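Local coordinates for ABC-type transport system, molybdenum-specific extracellular solute-binding protein (Clostridium difficile, PDB 4KD5) that probably binds molybdate or tungstate outside the cell and delivers it to an ABC transporter, as ModA-family solute-binding proteins do, at residues Q49-A54 with E73-S78; L8-A13 with K209-F214; F166-D171 with I192-S197; L58-G63 with E213-E218; E25-K28 with N33-L36. All coordinates share one frame; numbering follows the deposited sequence.

Contact 1 of 5, residues Q49-A54 with E73-S78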
# COMPACT_ATOMS: atom_id res chain seq x y z
N GLN A 49 -21.10 -9.24 12.35
CA GLN A 49 -21.02 -9.27 10.89
C GLN A 49 -19.61 -9.56 10.41
O GLN A 49 -19.41 -10.37 9.50
CB GLN A 49 -21.52 -7.94 10.30
CG GLN A 49 -23.02 -7.75 10.39
CD GLN A 49 -23.80 -8.86 9.71
OE1 GLN A 49 -23.67 -9.08 8.51
NE2 GLN A 49 -24.60 -9.58 10.49
N ILE A 50 -18.63 -8.91 11.01
CA ILE A 50 -17.22 -9.16 10.71
C ILE A 50 -16.88 -10.61 11.03
O ILE A 50 -16.09 -11.25 10.33
CB ILE A 50 -16.31 -8.19 11.50
CG1 ILE A 50 -16.60 -6.75 11.09
CG2 ILE A 50 -14.84 -8.50 11.27
CD1 ILE A 50 -15.80 -5.71 11.85
N GLU A 51 -17.49 -11.15 12.09
CA GLU A 51 -17.28 -12.54 12.48
C GLU A 51 -17.94 -13.51 11.49
O GLU A 51 -17.51 -14.65 11.36
CB GLU A 51 -17.80 -12.79 13.90
CG GLU A 51 -16.95 -12.18 15.01
CD GLU A 51 -17.64 -12.21 16.37
OE1 GLU A 51 -18.86 -11.98 16.43
OE2 GLU A 51 -16.95 -12.46 17.39
N GLN A 52 -19.00 -13.05 10.82
CA GLN A 52 -19.69 -13.86 9.82
C GLN A 52 -18.95 -13.82 8.48
O GLN A 52 -19.15 -14.68 7.63
CB GLN A 52 -21.14 -13.39 9.63
CG GLN A 52 -22.03 -13.60 10.85
CD GLN A 52 -23.37 -12.90 10.74
OE1 GLN A 52 -23.80 -12.50 9.66
NE2 GLN A 52 -24.04 -12.73 11.88
N GLY A 53 -18.09 -12.82 8.31
CA GLY A 53 -17.32 -12.68 7.09
C GLY A 53 -17.84 -11.61 6.15
O GLY A 53 -17.58 -11.66 4.94
N ALA A 54 -18.57 -10.65 6.70
CA ALA A 54 -19.06 -9.52 5.92
C ALA A 54 -17.88 -8.67 5.46
O ALA A 54 -17.00 -8.33 6.26
CB ALA A 54 -20.02 -8.68 6.73
N GLU A 73 -10.02 -13.72 17.78
CA GLU A 73 -10.43 -14.60 16.69
C GLU A 73 -9.64 -14.29 15.42
O GLU A 73 -9.92 -14.83 14.35
CB GLU A 73 -11.94 -14.45 16.43
CG GLU A 73 -12.81 -14.74 17.65
CD GLU A 73 -14.21 -14.14 17.53
OE1 GLU A 73 -14.39 -13.22 16.71
OE2 GLU A 73 -15.12 -14.60 18.26
N LYS A 74 -8.64 -13.41 15.55
CA LYS A 74 -7.72 -13.07 14.46
C LYS A 74 -8.39 -12.52 13.20
O LYS A 74 -7.98 -12.81 12.08
CB LYS A 74 -6.82 -14.27 14.13
CG LYS A 74 -5.81 -14.60 15.23
CD LYS A 74 -4.76 -15.60 14.74
CE LYS A 74 -3.48 -15.50 15.55
NZ LYS A 74 -2.95 -14.11 15.56
N LEU A 75 -9.42 -11.69 13.40
CA LEU A 75 -10.15 -11.08 12.29
C LEU A 75 -9.65 -9.66 12.02
O LEU A 75 -10.21 -8.95 11.19
CB LEU A 75 -11.65 -11.08 12.58
CG LEU A 75 -12.30 -12.46 12.73
CD1 LEU A 75 -13.75 -12.33 13.16
CD2 LEU A 75 -12.22 -13.23 11.43
N LEU A 76 -8.59 -9.27 12.72
CA LEU A 76 -8.03 -7.92 12.58
C LEU A 76 -6.59 -7.96 12.10
O LEU A 76 -5.87 -8.94 12.35
CB LEU A 76 -8.09 -7.16 13.91
CG LEU A 76 -9.46 -6.89 14.53
CD1 LEU A 76 -9.32 -6.03 15.78
CD2 LEU A 76 -10.36 -6.21 13.54
N VAL A 77 -6.17 -6.91 11.39
CA VAL A 77 -4.76 -6.66 11.16
C VAL A 77 -4.25 -6.00 12.44
O VAL A 77 -4.41 -4.80 12.63
CB VAL A 77 -4.55 -5.73 9.94
CG1 VAL A 77 -3.07 -5.61 9.62
CG2 VAL A 77 -5.29 -6.26 8.73
N SER A 78 -3.65 -6.81 13.32
CA SER A 78 -3.32 -6.41 14.69
C SER A 78 -2.54 -5.11 14.85
O SER A 78 -2.86 -4.29 15.71
CB SER A 78 -2.58 -7.54 15.41
OG SER A 78 -3.38 -8.70 15.53
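Glu51, near the end of helix 43-52, meets Glu73 and Leu75 just past helix 65-72, so the contact joins two helix C-termini, each closed by a Schellman motif with Gly53 or Lys74 as its C-prime residue. The two acidic side chains cross at about a right angle, their carboxylate planes 39° apart. Glu51 OE2 comes within 2.8 Å of Glu73 OE1 and 2.9 Å of Glu73 OE2, a spacing that suggests one of the acids is protonated, probably favoured by the burial of Glu51. The same Glu51 oxygen accepts a hydrogen bond from Gln47 NE2, one turn earlier in its helix, which gives it a defined partner and limits the rotation of the carboxylate. Beside the acid pair the contact is apolar. Leu75 places CD1 against the aliphatic root of Glu51, 3.7 Å from Glu51 CG, while Ile50 CG2 lies 4.3 Å from Leu75 CB. Val69 and Leu70 of helix 65-72 also pack on Glu51, and Ala42 of the second subunit packs on Glu73. The Gly53 turn, held by a bond from Ala54 N to Gln49 O, comes immediately after Gln52. The nearest approach to the backbone is that of Leu75 CD1, 3.6 Å from Glu51 CA.

Contact 2 of 5, residues L8-A13 with K209-F214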
# COMPACT_ATOMS: atom_id res chain seq x y z
N LEU A 8 -13.62 1.42 -0.26
CA LEU A 8 -13.44 0.93 1.10
C LEU A 8 -14.77 0.88 1.85
O LEU A 8 -15.55 1.84 1.82
CB LEU A 8 -12.44 1.81 1.87
CG LEU A 8 -10.98 1.82 1.42
CD1 LEU A 8 -10.17 2.76 2.30
CD2 LEU A 8 -10.39 0.43 1.46
N ASN A 9 -15.03 -0.24 2.52
CA ASN A 9 -16.19 -0.35 3.38
C ASN A 9 -15.80 -0.04 4.82
O ASN A 9 -15.00 -0.76 5.42
CB ASN A 9 -16.80 -1.75 3.29
CG ASN A 9 -17.63 -1.93 2.03
OD1 ASN A 9 -18.55 -1.17 1.76
ND2 ASN A 9 -17.28 -2.94 1.24
N ILE A 10 -16.36 1.03 5.37
CA ILE A 10 -16.11 1.37 6.77
C ILE A 10 -17.36 1.18 7.61
O ILE A 10 -18.43 1.69 7.28
CB ILE A 10 -15.58 2.82 6.93
CG1 ILE A 10 -14.16 2.94 6.39
CG2 ILE A 10 -15.58 3.23 8.39
CD1 ILE A 10 -14.08 3.15 4.90
N SER A 11 -17.23 0.42 8.70
CA SER A 11 -18.31 0.30 9.68
C SER A 11 -17.91 1.07 10.93
O SER A 11 -16.82 0.87 11.47
CB SER A 11 -18.58 -1.17 10.01
OG SER A 11 -17.39 -1.84 10.37
N ALA A 12 -18.80 1.95 11.40
CA ALA A 12 -18.50 2.80 12.55
C ALA A 12 -19.68 2.86 13.49
O ALA A 12 -20.82 2.62 13.09
CB ALA A 12 -18.13 4.19 12.09
N ALA A 13 -19.42 3.21 14.75
CA ALA A 13 -20.50 3.41 15.71
C ALA A 13 -21.38 4.55 15.22
O ALA A 13 -20.87 5.58 14.79
CB ALA A 13 -19.94 3.73 17.08
N LYS A 209 -5.26 0.98 5.48
CA LYS A 209 -4.23 1.52 6.35
C LYS A 209 -3.97 3.00 6.07
O LYS A 209 -3.75 3.79 6.98
CB LYS A 209 -2.92 0.74 6.19
CG LYS A 209 -2.96 -0.71 6.66
CD LYS A 209 -1.53 -1.25 6.85
CE LYS A 209 -1.53 -2.74 7.15
NZ LYS A 209 -0.22 -3.24 7.69
N LYS A 210 -4.00 3.35 4.79
CA LYS A 210 -3.77 4.74 4.38
C LYS A 210 -4.92 5.65 4.80
O LYS A 210 -4.70 6.79 5.18
CB LYS A 210 -3.55 4.83 2.87
CG LYS A 210 -2.09 4.89 2.44
CD LYS A 210 -1.30 3.67 2.89
CE LYS A 210 0.15 3.74 2.43
NZ LYS A 210 0.86 4.94 2.97
N PHE A 211 -6.15 5.15 4.73
CA PHE A 211 -7.29 5.93 5.18
C PHE A 211 -7.31 6.04 6.70
O PHE A 211 -7.75 7.04 7.25
CB PHE A 211 -8.62 5.36 4.69
CG PHE A 211 -9.82 6.05 5.26
CD1 PHE A 211 -10.06 7.39 4.99
CD2 PHE A 211 -10.71 5.37 6.09
CE1 PHE A 211 -11.17 8.04 5.53
CE2 PHE A 211 -11.81 6.02 6.62
CZ PHE A 211 -12.04 7.35 6.34
N GLU A 212 -6.83 5.00 7.38
CA GLU A 212 -6.75 5.03 8.83
C GLU A 212 -5.74 6.09 9.29
O GLU A 212 -5.97 6.78 10.28
CB GLU A 212 -6.35 3.66 9.40
CG GLU A 212 -6.34 3.61 10.92
CD GLU A 212 -5.80 2.31 11.49
OE1 GLU A 212 -5.12 2.36 12.53
OE2 GLU A 212 -6.07 1.24 10.90
N GLU A 213 -4.64 6.23 8.56
CA GLU A 213 -3.64 7.22 8.94
C GLU A 213 -4.10 8.65 8.70
O GLU A 213 -3.58 9.58 9.30
CB GLU A 213 -2.29 6.95 8.28
CG GLU A 213 -1.23 6.42 9.25
CD GLU A 213 -0.90 7.39 10.37
OE1 GLU A 213 -0.42 6.94 11.43
OE2 GLU A 213 -1.11 8.61 10.20
N PHE A 214 -5.09 8.84 7.83
CA PHE A 214 -5.69 10.16 7.65
C PHE A 214 -6.48 10.52 8.89
O PHE A 214 -6.47 11.66 9.34
CB PHE A 214 -6.60 10.20 6.42
CG PHE A 214 -7.40 11.47 6.31
CD1 PHE A 214 -6.78 12.67 6.00
CD2 PHE A 214 -8.77 11.46 6.53
CE1 PHE A 214 -7.52 13.84 5.90
CE2 PHE A 214 -9.52 12.62 6.43
CZ PHE A 214 -8.89 13.82 6.12
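Phe211 forms a purely apolar helix-on-sheet contact with Leu8 and Ile10, seating helix 205-215 on the face of the sheet to which strand 6-13 turns these two residues, in the lobe that contains the N terminus. Leu8 and Ile10 are alternate residues of the strand and so project on the same side, where both point at the helix. Leu8 touches the base of the aromatic side chain: its CD1 is 3.9 Å from Phe211 CB, and the two side chains slide past each other in opposite directions. Ile10 takes the far part of the ring. Its CG1 lies 3.9 Å and its CD1 4.0 Å from Phe211 CE2, and both Ile10 and Leu8 approach the ring obliquely. Phe211 can span the two because its CG is anti to the backbone N (chi1 174°), which sends the ring away from the helix and down onto the strand. All three residues are buried, and no hydrogen bond crosses the contact. The ring of Phe211 also packs edge-to-face with Tyr27 of helix 17-28, and its side chain touches Leu36 and Leu58. It therefore reaches three strands, 6-13 in the middle pairing with both 34-41 and 58-60, with helix 17-28 beside it.

Contact 3 of 5, residues F166-D171 with I192-S197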
# COMPACT_ATOMS: atom_id res chain seq x y z
N PHE A 166 -25.24 15.15 33.04
CA PHE A 166 -23.98 14.54 32.64
C PHE A 166 -24.11 13.97 31.23
O PHE A 166 -25.04 13.22 30.93
CB PHE A 166 -23.55 13.45 33.62
CG PHE A 166 -22.87 13.98 34.85
CD1 PHE A 166 -21.52 14.26 34.83
CD2 PHE A 166 -23.59 14.22 36.01
CE1 PHE A 166 -20.88 14.75 35.96
CE2 PHE A 166 -22.96 14.72 37.14
CZ PHE A 166 -21.60 14.98 37.11
N VAL A 167 -23.16 14.32 30.37
CA VAL A 167 -23.29 14.06 28.95
C VAL A 167 -21.91 14.05 28.29
O VAL A 167 -20.96 14.57 28.87
CB VAL A 167 -24.25 15.10 28.32
CG1 VAL A 167 -23.48 16.14 27.53
CG2 VAL A 167 -25.30 14.44 27.47
N TYR A 168 -21.79 13.46 27.10
CA TYR A 168 -20.53 13.53 26.36
C TYR A 168 -20.37 14.92 25.75
O TYR A 168 -21.36 15.57 25.43
CB TYR A 168 -20.47 12.48 25.25
CG TYR A 168 -20.31 11.06 25.73
CD1 TYR A 168 -19.87 10.78 27.02
CD2 TYR A 168 -20.59 9.99 24.89
CE1 TYR A 168 -19.73 9.48 27.45
CE2 TYR A 168 -20.45 8.69 25.32
CZ TYR A 168 -20.02 8.44 26.60
OH TYR A 168 -19.87 7.15 27.03
N PHE A 169 -19.13 15.39 25.58
CA PHE A 169 -18.92 16.70 24.98
C PHE A 169 -19.46 16.74 23.55
O PHE A 169 -19.98 17.76 23.10
CB PHE A 169 -17.45 17.08 25.00
CG PHE A 169 -17.20 18.52 24.66
CD1 PHE A 169 -17.72 19.53 25.46
CD2 PHE A 169 -16.45 18.87 23.55
CE1 PHE A 169 -17.50 20.86 25.15
CE2 PHE A 169 -16.22 20.20 23.24
CZ PHE A 169 -16.74 21.19 24.04
N SER A 170 -19.34 15.62 22.84
CA SER A 170 -19.79 15.54 21.46
C SER A 170 -21.31 15.67 21.33
O SER A 170 -21.82 15.98 20.25
CB SER A 170 -19.31 14.25 20.80
OG SER A 170 -19.75 13.11 21.50
N ASP A 171 -22.02 15.43 22.42
CA ASP A 171 -23.47 15.59 22.44
C ASP A 171 -23.87 17.04 22.65
O ASP A 171 -25.05 17.39 22.58
CB ASP A 171 -24.09 14.72 23.54
CG ASP A 171 -23.87 13.24 23.33
OD1 ASP A 171 -23.95 12.77 22.17
OD2 ASP A 171 -23.62 12.53 24.33
N ILE A 192 -13.03 6.84 27.81
CA ILE A 192 -14.12 6.78 26.85
C ILE A 192 -13.52 6.89 25.44
O ILE A 192 -13.49 7.96 24.85
CB ILE A 192 -15.13 7.93 27.07
CG1 ILE A 192 -15.46 8.06 28.56
CG2 ILE A 192 -16.40 7.70 26.26
CD1 ILE A 192 -16.43 9.19 28.89
N THR A 193 -13.06 5.76 24.90
CA THR A 193 -12.28 5.77 23.66
C THR A 193 -12.97 5.08 22.49
O THR A 193 -13.80 4.19 22.68
CB THR A 193 -10.89 5.15 23.85
OG1 THR A 193 -11.02 3.75 24.10
CG2 THR A 193 -10.17 5.81 25.01
N TYR A 194 -12.60 5.49 21.28
CA TYR A 194 -13.10 4.87 20.07
C TYR A 194 -11.93 4.25 19.31
O TYR A 194 -11.15 4.97 18.67
CB TYR A 194 -13.85 5.89 19.20
CG TYR A 194 -15.02 6.56 19.90
CD1 TYR A 194 -14.82 7.60 20.80
CD2 TYR A 194 -16.33 6.17 19.64
CE1 TYR A 194 -15.88 8.21 21.44
CE2 TYR A 194 -17.40 6.78 20.28
CZ TYR A 194 -17.17 7.80 21.17
OH TYR A 194 -18.23 8.41 21.81
N PRO A 195 -11.79 2.92 19.38
CA PRO A 195 -10.68 2.26 18.69
C PRO A 195 -10.97 2.04 17.21
O PRO A 195 -12.14 1.86 16.83
CB PRO A 195 -10.58 0.91 19.40
CG PRO A 195 -11.96 0.64 19.89
CD PRO A 195 -12.59 1.98 20.19
N VAL A 196 -9.92 2.07 16.38
CA VAL A 196 -10.05 1.80 14.96
C VAL A 196 -9.15 0.62 14.61
O VAL A 196 -8.12 0.41 15.26
CB VAL A 196 -9.68 3.05 14.11
CG1 VAL A 196 -8.22 3.42 14.30
CG2 VAL A 196 -9.97 2.82 12.63
N SER A 197 -9.53 -0.17 13.61
CA SER A 197 -8.66 -1.25 13.13
C SER A 197 -8.97 -1.61 11.68
O SER A 197 -10.11 -1.52 11.24
CB SER A 197 -8.81 -2.49 14.01
OG SER A 197 -7.93 -3.51 13.58
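The ring of Tyr168 receives Ile192 and Tyr194 obliquely, both on the same side of its plane. The side chains of Ile192 and Tyr168 come from opposite directions, and Ile192 takes the outer half of the ring with two methyl groups: CD1 is 3.6 Å from Tyr168 CE1, and CG2 is 3.6 Å from Tyr168 OH. On the CD2/CE2 side, Tyr194 OH sits 4.2 Å from Tyr168 CE2. The hydrogen-bond partner of that hydroxyl is Asn87 ND2, and Asn87 also packs on Tyr168. The contact lies near the middle of the chain, where the two lobes of the periplasmic-binding-protein fold face each other: Tyr168 ends strand 164-168, which pairs with strand 113-116 in one lobe, and strand 193-198 runs into the other beside strand 58-60. Tyr168 is predicted to bind molybdate, and the contact is consistent with a wall of that interlobe site, with Ala123, also predicted, nearby. After Tyr168 the chain turns into a short 3-10 segment, in which Asp171 N donates to Tyr168 O at 3.1 Å. A weak bond returns from Tyr168 N to Asp171 OD2, bent to 137° at the hydrogen. Pro122 and Tyr126 of helix 122-133 also touch the Tyr168 side chain, and Tyr126 packs on Ile192 as well.

Contact 4 of 5, residues L58-G63 with E213-E218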
# COMPACT_ATOMS: atom_id res chain seq x y z
N LEU A 58 -12.50 -1.30 7.18
CA LEU A 58 -12.08 -0.62 8.40
C LEU A 58 -13.24 -0.63 9.40
O LEU A 58 -14.41 -0.56 9.00
CB LEU A 58 -11.65 0.81 8.10
CG LEU A 58 -10.82 1.55 9.15
CD1 LEU A 58 -9.34 1.23 8.99
CD2 LEU A 58 -11.03 3.05 9.04
N PHE A 59 -12.93 -0.74 10.69
CA PHE A 59 -13.95 -0.74 11.73
C PHE A 59 -13.59 0.26 12.83
O PHE A 59 -12.49 0.22 13.38
CB PHE A 59 -14.12 -2.15 12.29
CG PHE A 59 -15.09 -2.26 13.43
CD1 PHE A 59 -16.27 -1.54 13.42
CD2 PHE A 59 -14.83 -3.10 14.49
CE1 PHE A 59 -17.17 -1.65 14.47
CE2 PHE A 59 -15.72 -3.22 15.54
CZ PHE A 59 -16.89 -2.49 15.53
N ILE A 60 -14.53 1.15 13.14
CA ILE A 60 -14.37 2.10 14.23
C ILE A 60 -15.39 1.78 15.31
O ILE A 60 -16.60 1.82 15.07
CB ILE A 60 -14.57 3.55 13.76
CG1 ILE A 60 -13.85 3.79 12.44
CG2 ILE A 60 -14.10 4.52 14.82
CD1 ILE A 60 -14.04 5.19 11.88
N SER A 61 -14.92 1.46 16.52
CA SER A 61 -15.80 0.99 17.57
C SER A 61 -16.07 2.03 18.65
O SER A 61 -15.36 3.03 18.74
CB SER A 61 -15.21 -0.27 18.21
OG SER A 61 -16.24 -1.14 18.61
N ALA A 62 -17.08 1.78 19.48
CA ALA A 62 -17.43 2.66 20.58
C ALA A 62 -16.64 2.29 21.84
O ALA A 62 -16.44 3.12 22.73
CB ALA A 62 -18.92 2.61 20.86
N GLY A 63 -16.23 1.03 21.91
CA GLY A 63 -15.49 0.55 23.06
C GLY A 63 -14.42 -0.46 22.70
O GLY A 63 -14.32 -0.87 21.54
N GLU A 213 -4.64 6.23 8.56
CA GLU A 213 -3.64 7.22 8.94
C GLU A 213 -4.10 8.65 8.70
O GLU A 213 -3.58 9.58 9.30
CB GLU A 213 -2.29 6.95 8.28
CG GLU A 213 -1.23 6.42 9.25
CD GLU A 213 -0.90 7.39 10.37
OE1 GLU A 213 -0.42 6.94 11.43
OE2 GLU A 213 -1.11 8.61 10.20
N PHE A 214 -5.09 8.84 7.83
CA PHE A 214 -5.69 10.16 7.65
C PHE A 214 -6.48 10.52 8.89
O PHE A 214 -6.47 11.66 9.34
CB PHE A 214 -6.60 10.20 6.42
CG PHE A 214 -7.40 11.47 6.31
CD1 PHE A 214 -6.78 12.67 6.00
CD2 PHE A 214 -8.77 11.46 6.53
CE1 PHE A 214 -7.52 13.84 5.90
CE2 PHE A 214 -9.52 12.62 6.43
CZ PHE A 214 -8.89 13.82 6.12
N LEU A 215 -7.16 9.52 9.45
CA LEU A 215 -7.95 9.69 10.66
C LEU A 215 -7.05 10.03 11.84
O LEU A 215 -7.41 10.84 12.70
CB LEU A 215 -8.74 8.41 10.95
CG LEU A 215 -9.68 7.90 9.86
CD1 LEU A 215 -10.36 6.60 10.28
CD2 LEU A 215 -10.72 8.95 9.53
N LEU A 216 -5.87 9.42 11.88
CA LEU A 216 -4.92 9.60 12.97
C LEU A 216 -4.03 10.82 12.73
O LEU A 216 -3.18 11.15 13.56
CB LEU A 216 -4.07 8.34 13.16
CG LEU A 216 -4.83 7.04 13.43
CD1 LEU A 216 -3.92 5.83 13.32
CD2 LEU A 216 -5.48 7.07 14.80
N SER A 217 -4.22 11.48 11.60
CA SER A 217 -3.41 12.65 11.24
C SER A 217 -3.94 13.93 11.87
O SER A 217 -5.08 13.98 12.34
CB SER A 217 -3.34 12.81 9.72
OG SER A 217 -4.54 13.36 9.21
N GLU A 218 -3.10 14.97 11.88
CA GLU A 218 -3.44 16.24 12.50
C GLU A 218 -4.72 16.85 11.91
O GLU A 218 -5.58 17.31 12.65
CB GLU A 218 -2.26 17.22 12.38
CG GLU A 218 -0.98 16.71 13.04
CD GLU A 218 0.25 17.50 12.64
OE1 GLU A 218 0.11 18.62 12.12
OE2 GLU A 218 1.38 16.98 12.84
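Ser217 OG, 2.6 Å from Phe214 O, closes off the helix whose last turn presses Leu215 onto Leu58 and Ile60. This hydroxyl has several polar neighbours: as the N-cap of helix 218-226 it receives a weak bond from Gly220 N, while Phe214 O and Lys29 O of the third subunit are both within reach of its single proton. Phe214 O accepts a weak bond from Ser217 N too, at 3.2 Å, in the turn between the two helices. Across the contact itself the meeting is apolar and small. Leu58 and Leu215 reach toward each other tip to tip, with Leu58 CD2 3.8 Å from Leu215 CD1. Leu215 gets there with an extended outer chain (chi2 178°) that carries this methyl straight at the strand. The same methyl also lies 4.3 Å from Ile60 CD1, and so bridges the two residues that strand 58-60 turns to this side. Further along, Gly63 lines the pocket that holds 2-butanol, and Ala62 N is hydrogen-bonded to Ser43 OG of the predicted molybdate site. Strand 58-60 runs between strands 6-13 and 193-198 in the sheet. Leu84 of strand 82-94 packs on both Ile60 and Leu215, next to the helix end.

Contact 5 of 5, residues E25-K28 with N33-L36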
# COMPACT_ATOMS: atom_id res chain seq x y z
N GLU A 25 -15.70 14.04 2.70
CA GLU A 25 -15.46 15.16 1.79
C GLU A 25 -14.02 15.67 1.86
O GLU A 25 -13.50 16.20 0.88
CB GLU A 25 -16.45 16.30 2.06
CG GLU A 25 -15.92 17.43 2.96
CD GLU A 25 -15.71 18.73 2.20
OE1 GLU A 25 -15.61 19.79 2.84
OE2 GLU A 25 -15.63 18.68 0.95
N GLU A 26 -13.38 15.48 3.00
CA GLU A 26 -12.02 15.98 3.20
C GLU A 26 -10.98 15.00 2.69
O GLU A 26 -9.91 15.41 2.24
CB GLU A 26 -11.79 16.28 4.68
CG GLU A 26 -10.86 17.45 4.96
CD GLU A 26 -11.53 18.80 4.76
OE1 GLU A 26 -10.88 19.83 5.05
OE2 GLU A 26 -12.70 18.83 4.33
N TYR A 27 -11.28 13.71 2.76
CA TYR A 27 -10.37 12.69 2.24
C TYR A 27 -10.41 12.68 0.72
O TYR A 27 -9.42 12.38 0.06
CB TYR A 27 -10.71 11.31 2.78
CG TYR A 27 -9.63 10.29 2.53
CD1 TYR A 27 -8.40 10.41 3.17
CD2 TYR A 27 -9.82 9.22 1.67
CE1 TYR A 27 -7.40 9.50 2.95
CE2 TYR A 27 -8.81 8.30 1.45
CZ TYR A 27 -7.61 8.44 2.10
OH TYR A 27 -6.60 7.54 1.90
N LYS A 28 -11.58 13.01 0.18
CA LYS A 28 -11.77 13.06 -1.26
C LYS A 28 -10.85 14.12 -1.87
O LYS A 28 -10.40 13.98 -3.01
CB LYS A 28 -13.23 13.34 -1.59
CG LYS A 28 -13.57 13.23 -3.07
CD LYS A 28 -13.24 11.84 -3.60
CE LYS A 28 -13.39 11.78 -5.12
NZ LYS A 28 -13.07 10.43 -5.65
N ASN A 33 -8.95 8.83 -5.64
CA ASN A 33 -9.08 7.44 -6.06
C ASN A 33 -9.85 6.52 -5.11
O ASN A 33 -10.07 5.36 -5.43
CB ASN A 33 -7.70 6.84 -6.35
CG ASN A 33 -7.36 6.84 -7.82
OD1 ASN A 33 -7.19 5.78 -8.43
ND2 ASN A 33 -7.27 8.03 -8.41
N VAL A 34 -10.25 7.04 -3.96
CA VAL A 34 -10.97 6.23 -2.98
C VAL A 34 -12.42 6.66 -2.83
O VAL A 34 -12.71 7.84 -2.63
CB VAL A 34 -10.27 6.25 -1.61
CG1 VAL A 34 -11.05 5.41 -0.60
CG2 VAL A 34 -8.86 5.73 -1.73
N LYS A 35 -13.33 5.69 -2.95
CA LYS A 35 -14.74 5.91 -2.66
C LYS A 35 -15.04 5.23 -1.33
O LYS A 35 -14.78 4.03 -1.17
CB LYS A 35 -15.61 5.29 -3.75
CG LYS A 35 -15.24 5.70 -5.16
CD LYS A 35 -15.75 4.68 -6.17
CE LYS A 35 -15.61 5.16 -7.61
NZ LYS A 35 -16.11 4.14 -8.58
N LEU A 36 -15.59 5.98 -0.38
CA LEU A 36 -15.89 5.43 0.94
C LEU A 36 -17.37 5.10 1.08
O LEU A 36 -18.23 5.91 0.74
CB LEU A 36 -15.47 6.41 2.04
CG LEU A 36 -13.99 6.81 2.13
CD1 LEU A 36 -13.79 7.89 3.17
CD2 LEU A 36 -13.13 5.61 2.46
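Tyr27 turns its ring toward Val34 by setting CG opposite the backbone nitrogen (chi1 -167°), and Lys28 does the same at chi1 (-172°) but then bends at chi2 (58°), which swings its amino end to the strand. Tyr27 and Lys28 lie toward the C-terminal end of helix 17-28, and Val34 starts strand 34-41, in the beta-alpha-beta unit built from strand 6-13, helix 17-28 and strand 34-41. Val34 sits at the edge of the Tyr27 ring, near its plane: CB is 4.0 Å from Tyr27 CE2, and CG2 is 4.1 Å from the same carbon. Two residues on, Leu36 brings CD1 obliquely to 4.4 Å from Tyr27 CD2. Tyr27 thus meets two alternate residues of the strand, and the ring of Phe214 in helix 205-215 meets its own. Its hydroxyl leaves the apolar surroundings to hydrogen-bond Lys210 NZ of the third subunit. Lys28 forms the outer border, its chain running alongside the start of the strand to a hydrogen bond with Ser32 O in the connecting loop. From there Lys28 NZ stands 4.0 Å from Val34 O, near it but not bonded to it.

From the N terminus, residues 8-13 open the long loop of contact 2. Within it, contact 5 closes first, a short turn joining helix 17-28 to strand 34-41. Residues 49-54 then open contact 1 and 58-63 open contact 4; contact 1 closes at 73-78, joining the ends of helices 43-52 and 65-72, while contact 4 is still open, so the two cross. Contact 3 opens at 166-171 and closes at 192-197, nested inside contacts 2 and 4. Those two end almost together on helix 205-215, sharing Glu213 and Phe214. Contacts 2, 4 and 5 unite that helix and helix 17-28 with strands 6-13, 34-41 and 58-60, while contact 3 lies at the junction of the two lobes.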